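Putative isochorismatase (PDB 3OQP) is probably a hydrolase of the isochorismatase family, related to nicotinamidases, though its natural substrate is not established. Local coordinates at residues F155-A158 against E159-H162; A199-Q202 against K203-R207. One frame throughout, in Å; residues are numbered along the deposited sequence. Where two conformers were deposited one is given.

In the fold
Both contacts are local, each within one continuous run of chain, and both face the second subunit. Contact 1 joins the end of strand 154-156 to the first turn of helix 158-173 and is partly buried, about 17 Å from the chain centre. Contact 2 lies wholly on the C-terminal helix 197-208, about 26 Å out, mixing exposed residues with ones covered by the partner chain. At 155-162 a serine and a glutamate close a helix start against backbone N-H groups; at 199-207 the turns are regular and the distinctive bond runs from an arginine to an asparagine. Their centres are 22 Å apart, with nearest atoms about 13 Å apart.

Contact 1: residues F155-A158 against E159-H162; sequences FASA and EEIH
Ser157 and Glu160 form a capping box at the start of helix 158-173, just where the chain leaves the short strand 154-156. The side chain of Glu160 runs outward past the serine hydroxyl: CB and CG lie alongside it, with CG 3.3 Å from Ser157 OG. With CG anti to the carbonyl carbon (chi1 -76°) and the chain extended beyond it, the carboxylate runs back toward the strand. There Glu160 OE1 accepts from Ser157 N at 3.0 Å through its anti lone pair and also sits 3.4 Å from Ala156 CA. The tip, OE2, makes a salt bridge to Arg163 of the second subunit, so this one carboxylate serves both the helix start and the dimer.

The other half of the box runs in the reverse direction: Glu160 N donates to Ser157 OG at 3.1 Å. A chi1 of 67° tucks that hydroxyl between the serine's own N and carbonyl carbon, facing the first helical turn. Regular helix bonding begins at once, with Ile161 N giving a nearly straight bond (166°) to Ser157 O and His162 N following onto Ala158 O. The imidazole of His162 leads away to Thr119 and to the carbonyl of His141. Next to the box, strand and helix also meet through apolar groups, with Ala156 CB 3.7 Å from Ile161 CG1.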
ATOM      1  N   PHE A 155     -16.637  -2.982  -5.138  1.00 13.19           N
ATOM      2  CA  PHE A 155     -16.255  -2.487  -6.433  1.00 12.90           C
ATOM      3  C   PHE A 155     -15.454  -1.207  -6.255  1.00 12.45           C
ATOM      4  O   PHE A 155     -15.810  -0.336  -5.413  1.00 13.95           O
ATOM      5  CB  PHE A 155     -17.523  -2.155  -7.267  1.00 14.44           C
ATOM      6  CG  PHE A 155     -17.222  -1.441  -8.551  1.00 14.86           C
ATOM      7  CD1 PHE A 155     -16.898  -2.135  -9.662  1.00 17.87           C
ATOM      8  CD2 PHE A 155     -17.134  -0.068  -8.592  1.00 17.77           C
ATOM      9  CE1 PHE A 155     -16.551  -1.472 -10.844  1.00 19.29           C
ATOM     10  CE2 PHE A 155     -16.806   0.597  -9.783  1.00 18.74           C
ATOM     11  CZ  PHE A 155     -16.521  -0.107 -10.865  1.00 17.18           C
ATOM     12  N   ALA A 156     -14.417  -1.025  -7.090  1.00 11.64           N
ATOM     13  CA  ALA A 156     -13.742   0.286  -7.190  1.00 12.01           C
ATOM     14  C   ALA A 156     -13.281   0.453  -8.634  1.00 12.11           C
ATOM     15  O   ALA A 156     -12.681  -0.474  -9.210  1.00 12.16           O
ATOM     16  CB  ALA A 156     -12.542   0.349  -6.253  1.00 13.97           C
ATOM     17  N   SER A 157     -13.545   1.622  -9.222  1.00 11.69           N
ATOM     18  CA  SER A 157     -13.113   1.914 -10.581  1.00 10.76           C
ATOM     19  C   SER A 157     -11.595   2.161 -10.623  1.00 11.02           C
ATOM     20  O   SER A 157     -10.963   2.461  -9.606  1.00 10.57           O
ATOM     21  CB  SER A 157     -13.849   3.120 -11.121  1.00 11.64           C
ATOM     22  OG  SER A 157     -13.491   4.279 -10.444  1.00 13.06           O
ATOM     23  N   ALA A 158     -11.046   2.155 -11.823  1.00  9.70           N
ATOM     24  CA  ALA A 158      -9.645   2.473 -12.002  1.00 11.16           C
ATOM     25  C   ALA A 158      -9.369   3.906 -11.570  1.00 10.44           C
ATOM     26  O   ALA A 158      -8.339   4.169 -10.938  1.00 10.13           O
ATOM     27  CB  ALA A 158      -9.171   2.225 -13.444  1.00 11.66           C
ATOM     28  N   GLU A 159     -10.272   4.860 -11.872  1.00 10.60           N
ATOM     29  CA  GLU A 159     -10.068   6.224 -11.467  1.00  9.88           C
ATOM     30  C   GLU A 159     -10.057   6.330  -9.940  1.00 10.04           C
ATOM     31  O   GLU A 159      -9.229   7.033  -9.365  1.00 10.79           O
ATOM     32  CB  GLU A 159     -11.140   7.148 -12.066  1.00 12.17           C
ATOM     33  CG  GLU A 159     -10.909   8.658 -11.813  1.00 13.14           C
ATOM     34  CD  GLU A 159     -11.257   9.137 -10.416  1.00 14.01           C
ATOM     35  OE1 GLU A 159     -12.127   8.535  -9.710  1.00 15.03           O
ATOM     36  OE2 GLU A 159     -10.702  10.211 -10.041  1.00 13.10           O
ATOM     37  N   GLU A 160     -10.979   5.654  -9.276  1.00 10.22           N
ATOM     38  CA  GLU A 160     -11.061   5.747  -7.816  1.00  9.85           C
ATOM     39  C   GLU A 160      -9.780   5.144  -7.212  1.00  9.72           C
ATOM     40  O   GLU A 160      -9.187   5.687  -6.287  1.00  9.69           O
ATOM     41  CB  GLU A 160     -12.262   5.005  -7.242  1.00 10.16           C
ATOM     42  CG  GLU A 160     -13.585   5.647  -7.398  1.00 13.58           C
ATOM     43  CD  GLU A 160     -14.720   4.779  -6.902  1.00 15.97           C
ATOM     44  OE1 GLU A 160     -14.727   3.541  -7.199  1.00 14.08           O
ATOM     45  OE2 GLU A 160     -15.637   5.339  -6.259  1.00 17.45           O
ATOM     46  N   ILE A 161      -9.357   3.996  -7.722  1.00  9.08           N
ATOM     47  CA  ILE A 161      -8.155   3.326  -7.191  1.00  8.32           C
ATOM     48  C   ILE A 161      -6.936   4.259  -7.370  1.00  9.16           C
ATOM     49  O   ILE A 161      -6.160   4.448  -6.447  1.00  9.63           O
ATOM     50  CB  ILE A 161      -7.930   1.939  -7.797  1.00  8.36           C
ATOM     51  CG1 ILE A 161      -9.086   1.026  -7.423  1.00  9.25           C
ATOM     52  CG2 ILE A 161      -6.546   1.373  -7.352  1.00  9.86           C
ATOM     53  CD1 ILE A 161      -9.063  -0.336  -8.051  1.00  9.74           C
ATOM     54  N   HIS A 162      -6.707   4.741  -8.577  1.00  9.46           N
ATOM     55  CA  HIS A 162      -5.562   5.549  -8.865  1.00  9.46           C
ATOM     56  C   HIS A 162      -5.540   6.837  -8.084  1.00  9.46           C
ATOM     57  O   HIS A 162      -4.513   7.239  -7.555  1.00  9.02           O
ATOM     58  CB  HIS A 162      -5.457   5.809 -10.369  1.00  9.73           C
ATOM     59  CG  HIS A 162      -4.261   6.601 -10.780  1.00  9.29           C
ATOM     60  ND1 HIS A 162      -2.998   6.058 -10.888  1.00  9.53           N
ATOM     61  CD2 HIS A 162      -4.161   7.897 -11.130  1.00  9.35           C
ATOM     62  CE1 HIS A 162      -2.179   7.010 -11.313  1.00  9.49           C
ATOM     63  NE2 HIS A 162      -2.858   8.130 -11.473  1.00 10.05           N
TER

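Contact 2: residues A199-Q202 against K203-R207; sequences ASNQ and KARAR
Asn201 and Arg205, one turn apart on helix 197-208, are joined by a side-chain hydrogen bond: Arg205 NH1 donates to Asn201 OD1 at 3.2 Å. The oxygen meets the guanidinium at its edge, 16° out of the plane, while the amide and guanidinium planes are turned 36° from each other. Asn201 CG stands anti to its backbone N (chi1 177°), which carries the amide along the helix to the arginine. Its other end, ND2, donates to the carbonyl of Pro148 of the second subunit, so both ends of the amide are engaged, which should hold its rotation.

Van der Waals contact backs this bond. The aliphatic part of Arg205 crosses Asn201 at a slant, with CD 3.2 Å from Asn201 OD1 and CG 3.4 Å from Asn201 O.

Two donors also come together: Gln202 NE2 is 3.2 Å from Arg205 NH1, with no bond between them. Both turn to one acceptor, Asp22 OD1 of the second subunit, which takes a hydrogen bond from Gln202 NE2 and forms a salt bridge with Arg205 NH1; this shared anion probably accounts for their closeness.

The backbone supplies the regular bonds of the helix. Lys203 N donates to Ala199 O, Arg205 N to Asn201 O and Ala206 N to Gln202 O; the bond from Ala204 N to Ser200 O, at 3.4 Å, is weak.

The whole is an i to i+4 asparagine-arginine pair on an alpha-helix, here set in a C-terminal helix that packs against the second subunit.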
ATOM      1  N   ALA A 199      -1.854  17.725   7.638  1.00 11.38           N
ATOM      2  CA  ALA A 199      -2.301  18.735   6.661  1.00 13.03           C
ATOM      3  C   ALA A 199      -3.353  18.150   5.763  1.00 13.13           C
ATOM      4  O   ALA A 199      -4.310  18.764   5.402  1.00 14.17           O
ATOM      5  CB  ALA A 199      -1.114  19.202   5.828  1.00 13.98           C
ATOM      6  N   SER A 200      -3.166  16.897   5.337  1.00 12.36           N
ATOM      7  CA  SER A 200      -4.090  16.308   4.399  1.00 11.33           C
ATOM      8  C   SER A 200      -5.449  16.111   5.007  1.00 10.77           C
ATOM      9  O   SER A 200      -6.492  16.337   4.355  1.00 12.23           O
ATOM     10  CB  SER A 200      -3.584  14.944   3.902  1.00 10.98           C
ATOM     11  OG  SER A 200      -2.429  15.060   3.076  1.00 12.83           O
ATOM     12  N   ASN A 201      -5.486  15.651   6.241  1.00 10.96           N
ATOM     13  CA  ASN A 201      -6.764  15.451   6.876  1.00 11.36           C
ATOM     14  C   ASN A 201      -7.414  16.771   7.276  1.00 12.12           C
ATOM     15  O   ASN A 201      -8.615  16.932   7.092  1.00 13.39           O
ATOM     16  CB  ASN A 201      -6.611  14.530   8.086  1.00 11.40           C
ATOM     17  CG  ASN A 201      -7.896  14.329   8.858  1.00 12.84           C
ATOM     18  OD1 ASN A 201      -7.971  14.711  10.030  1.00 13.81           O
ATOM     19  ND2 ASN A 201      -8.917  13.753   8.224  1.00 11.46           N
ATOM     20  N   GLN A 202      -6.624  17.736   7.735  1.00 11.62           N
ATOM     21  CA  GLN A 202      -7.152  19.086   8.070  1.00 12.80           C
ATOM     22  C   GLN A 202      -7.789  19.767   6.882  1.00 14.51           C
ATOM     23  O   GLN A 202      -8.884  20.381   7.009  1.00 16.31           O
ATOM     24  CB  GLN A 202      -6.035  19.952   8.620  1.00 14.06           C
ATOM     25  CG  GLN A 202      -5.600  19.606  10.007  1.00 15.07           C
ATOM     26  CD  GLN A 202      -6.641  19.762  11.093  1.00 21.53           C
ATOM     27  OE1 GLN A 202      -7.222  20.825  11.241  1.00 27.16           O
ATOM     28  NE2 GLN A 202      -6.858  18.706  11.874  1.00 22.85           N
ATOM     29  N   LYS A 203      -7.160  19.679   5.716  1.00 14.97           N
ATOM     30  CA  LYS A 203      -7.677  20.331   4.529  0.50 16.68           C
ATOM     31  C   LYS A 203      -9.027  19.732   4.151  1.00 16.61           C
ATOM     32  O   LYS A 203      -9.999  20.455   3.805  1.00 17.67           O
ATOM     33  CB  LYS A 203      -6.667  20.232   3.389  0.50 16.33           C
ATOM     34  CG  LYS A 203      -6.944  21.191   2.223  0.50 18.85           C
ATOM     35  CD  LYS A 203      -5.849  21.112   1.173  0.50 21.69           C
ATOM     36  CE  LYS A 203      -5.954  22.174   0.088  0.50 24.52           C
ATOM     37  NZ  LYS A 203      -5.132  21.787  -1.099  0.50 26.49           N
ATOM     38  N   ALA A 204      -9.149  18.411   4.217  1.00 17.06           N
ATOM     39  CA  ALA A 204     -10.415  17.772   3.880  1.00 17.00           C
ATOM     40  C   ALA A 204     -11.490  18.138   4.900  1.00 18.21           C
ATOM     41  O   ALA A 204     -12.637  18.394   4.546  1.00 21.31           O
ATOM     42  CB  ALA A 204     -10.243  16.234   3.841  1.00 15.73           C
ATOM     43  N   ARG A 205     -11.139  18.175   6.151  1.00 18.09           N
ATOM     44  CA  ARG A 205     -12.116  18.530   7.171  1.00 18.64           C
ATOM     45  C   ARG A 205     -12.563  19.989   7.114  1.00 21.05           C
ATOM     46  O   ARG A 205     -13.731  20.282   7.439  1.00 21.18           O
ATOM     47  CB  ARG A 205     -11.599  18.254   8.533  1.00 19.14           C
ATOM     48  CG  ARG A 205     -11.560  16.751   8.816  1.00 20.97           C
ATOM     49  CD  ARG A 205     -10.672  16.486   9.960  1.00 21.95           C
ATOM     50  NE  ARG A 205     -11.174  16.970  11.244  1.00 25.39           N
ATOM     51  CZ  ARG A 205     -10.444  17.017  12.352  1.00 27.78           C
ATOM     52  NH1 ARG A 205      -9.167  16.607  12.339  1.00 29.01           N
ATOM     53  NH2 ARG A 205     -10.986  17.457  13.468  1.00 30.43           N
ATOM     54  N   ALA A 206     -11.633  20.875   6.750  1.00 23.56           N
ATOM     55  CA  ALA A 206     -11.877  22.327   6.763  1.00 26.67           C
ATOM     56  C   ALA A 206     -12.841  22.627   5.679  1.00 28.94           C
ATOM     57  O   ALA A 206     -13.719  23.509   5.853  1.00 30.28           O
ATOM     58  CB  ALA A 206     -10.556  23.155   6.577  1.00 25.59           C
ATOM     59  N   ARG A 207     -12.716  21.893   4.576  1.00 31.66           N
ATOM     60  CA  ARG A 207     -13.602  22.029   3.443  1.00 34.35           C
ATOM     61  C   ARG A 207     -15.010  21.513   3.767  1.00 35.88           C
ATOM     62  O   ARG A 207     -16.013  22.178   3.439  1.00 36.98           O
ATOM     63  CB  ARG A 207     -13.027  21.310   2.216  1.00 35.14           C
ATOM     64  CG  ARG A 207     -13.773  21.653   0.927  1.00 36.54           C
ATOM     65  CD  ARG A 207     -13.262  20.850  -0.235  1.00 38.73           C
ATOM     66  NE  ARG A 207     -11.990  21.369  -0.733  1.00 38.99           N
ATOM     67  CZ  ARG A 207     -11.870  22.438  -1.516  1.00 40.75           C
ATOM     68  NH1 ARG A 207     -12.949  23.148  -1.876  1.00 41.41           N
ATOM     69  NH2 ARG A 207     -10.669  22.813  -1.929  1.00 40.06           N
TER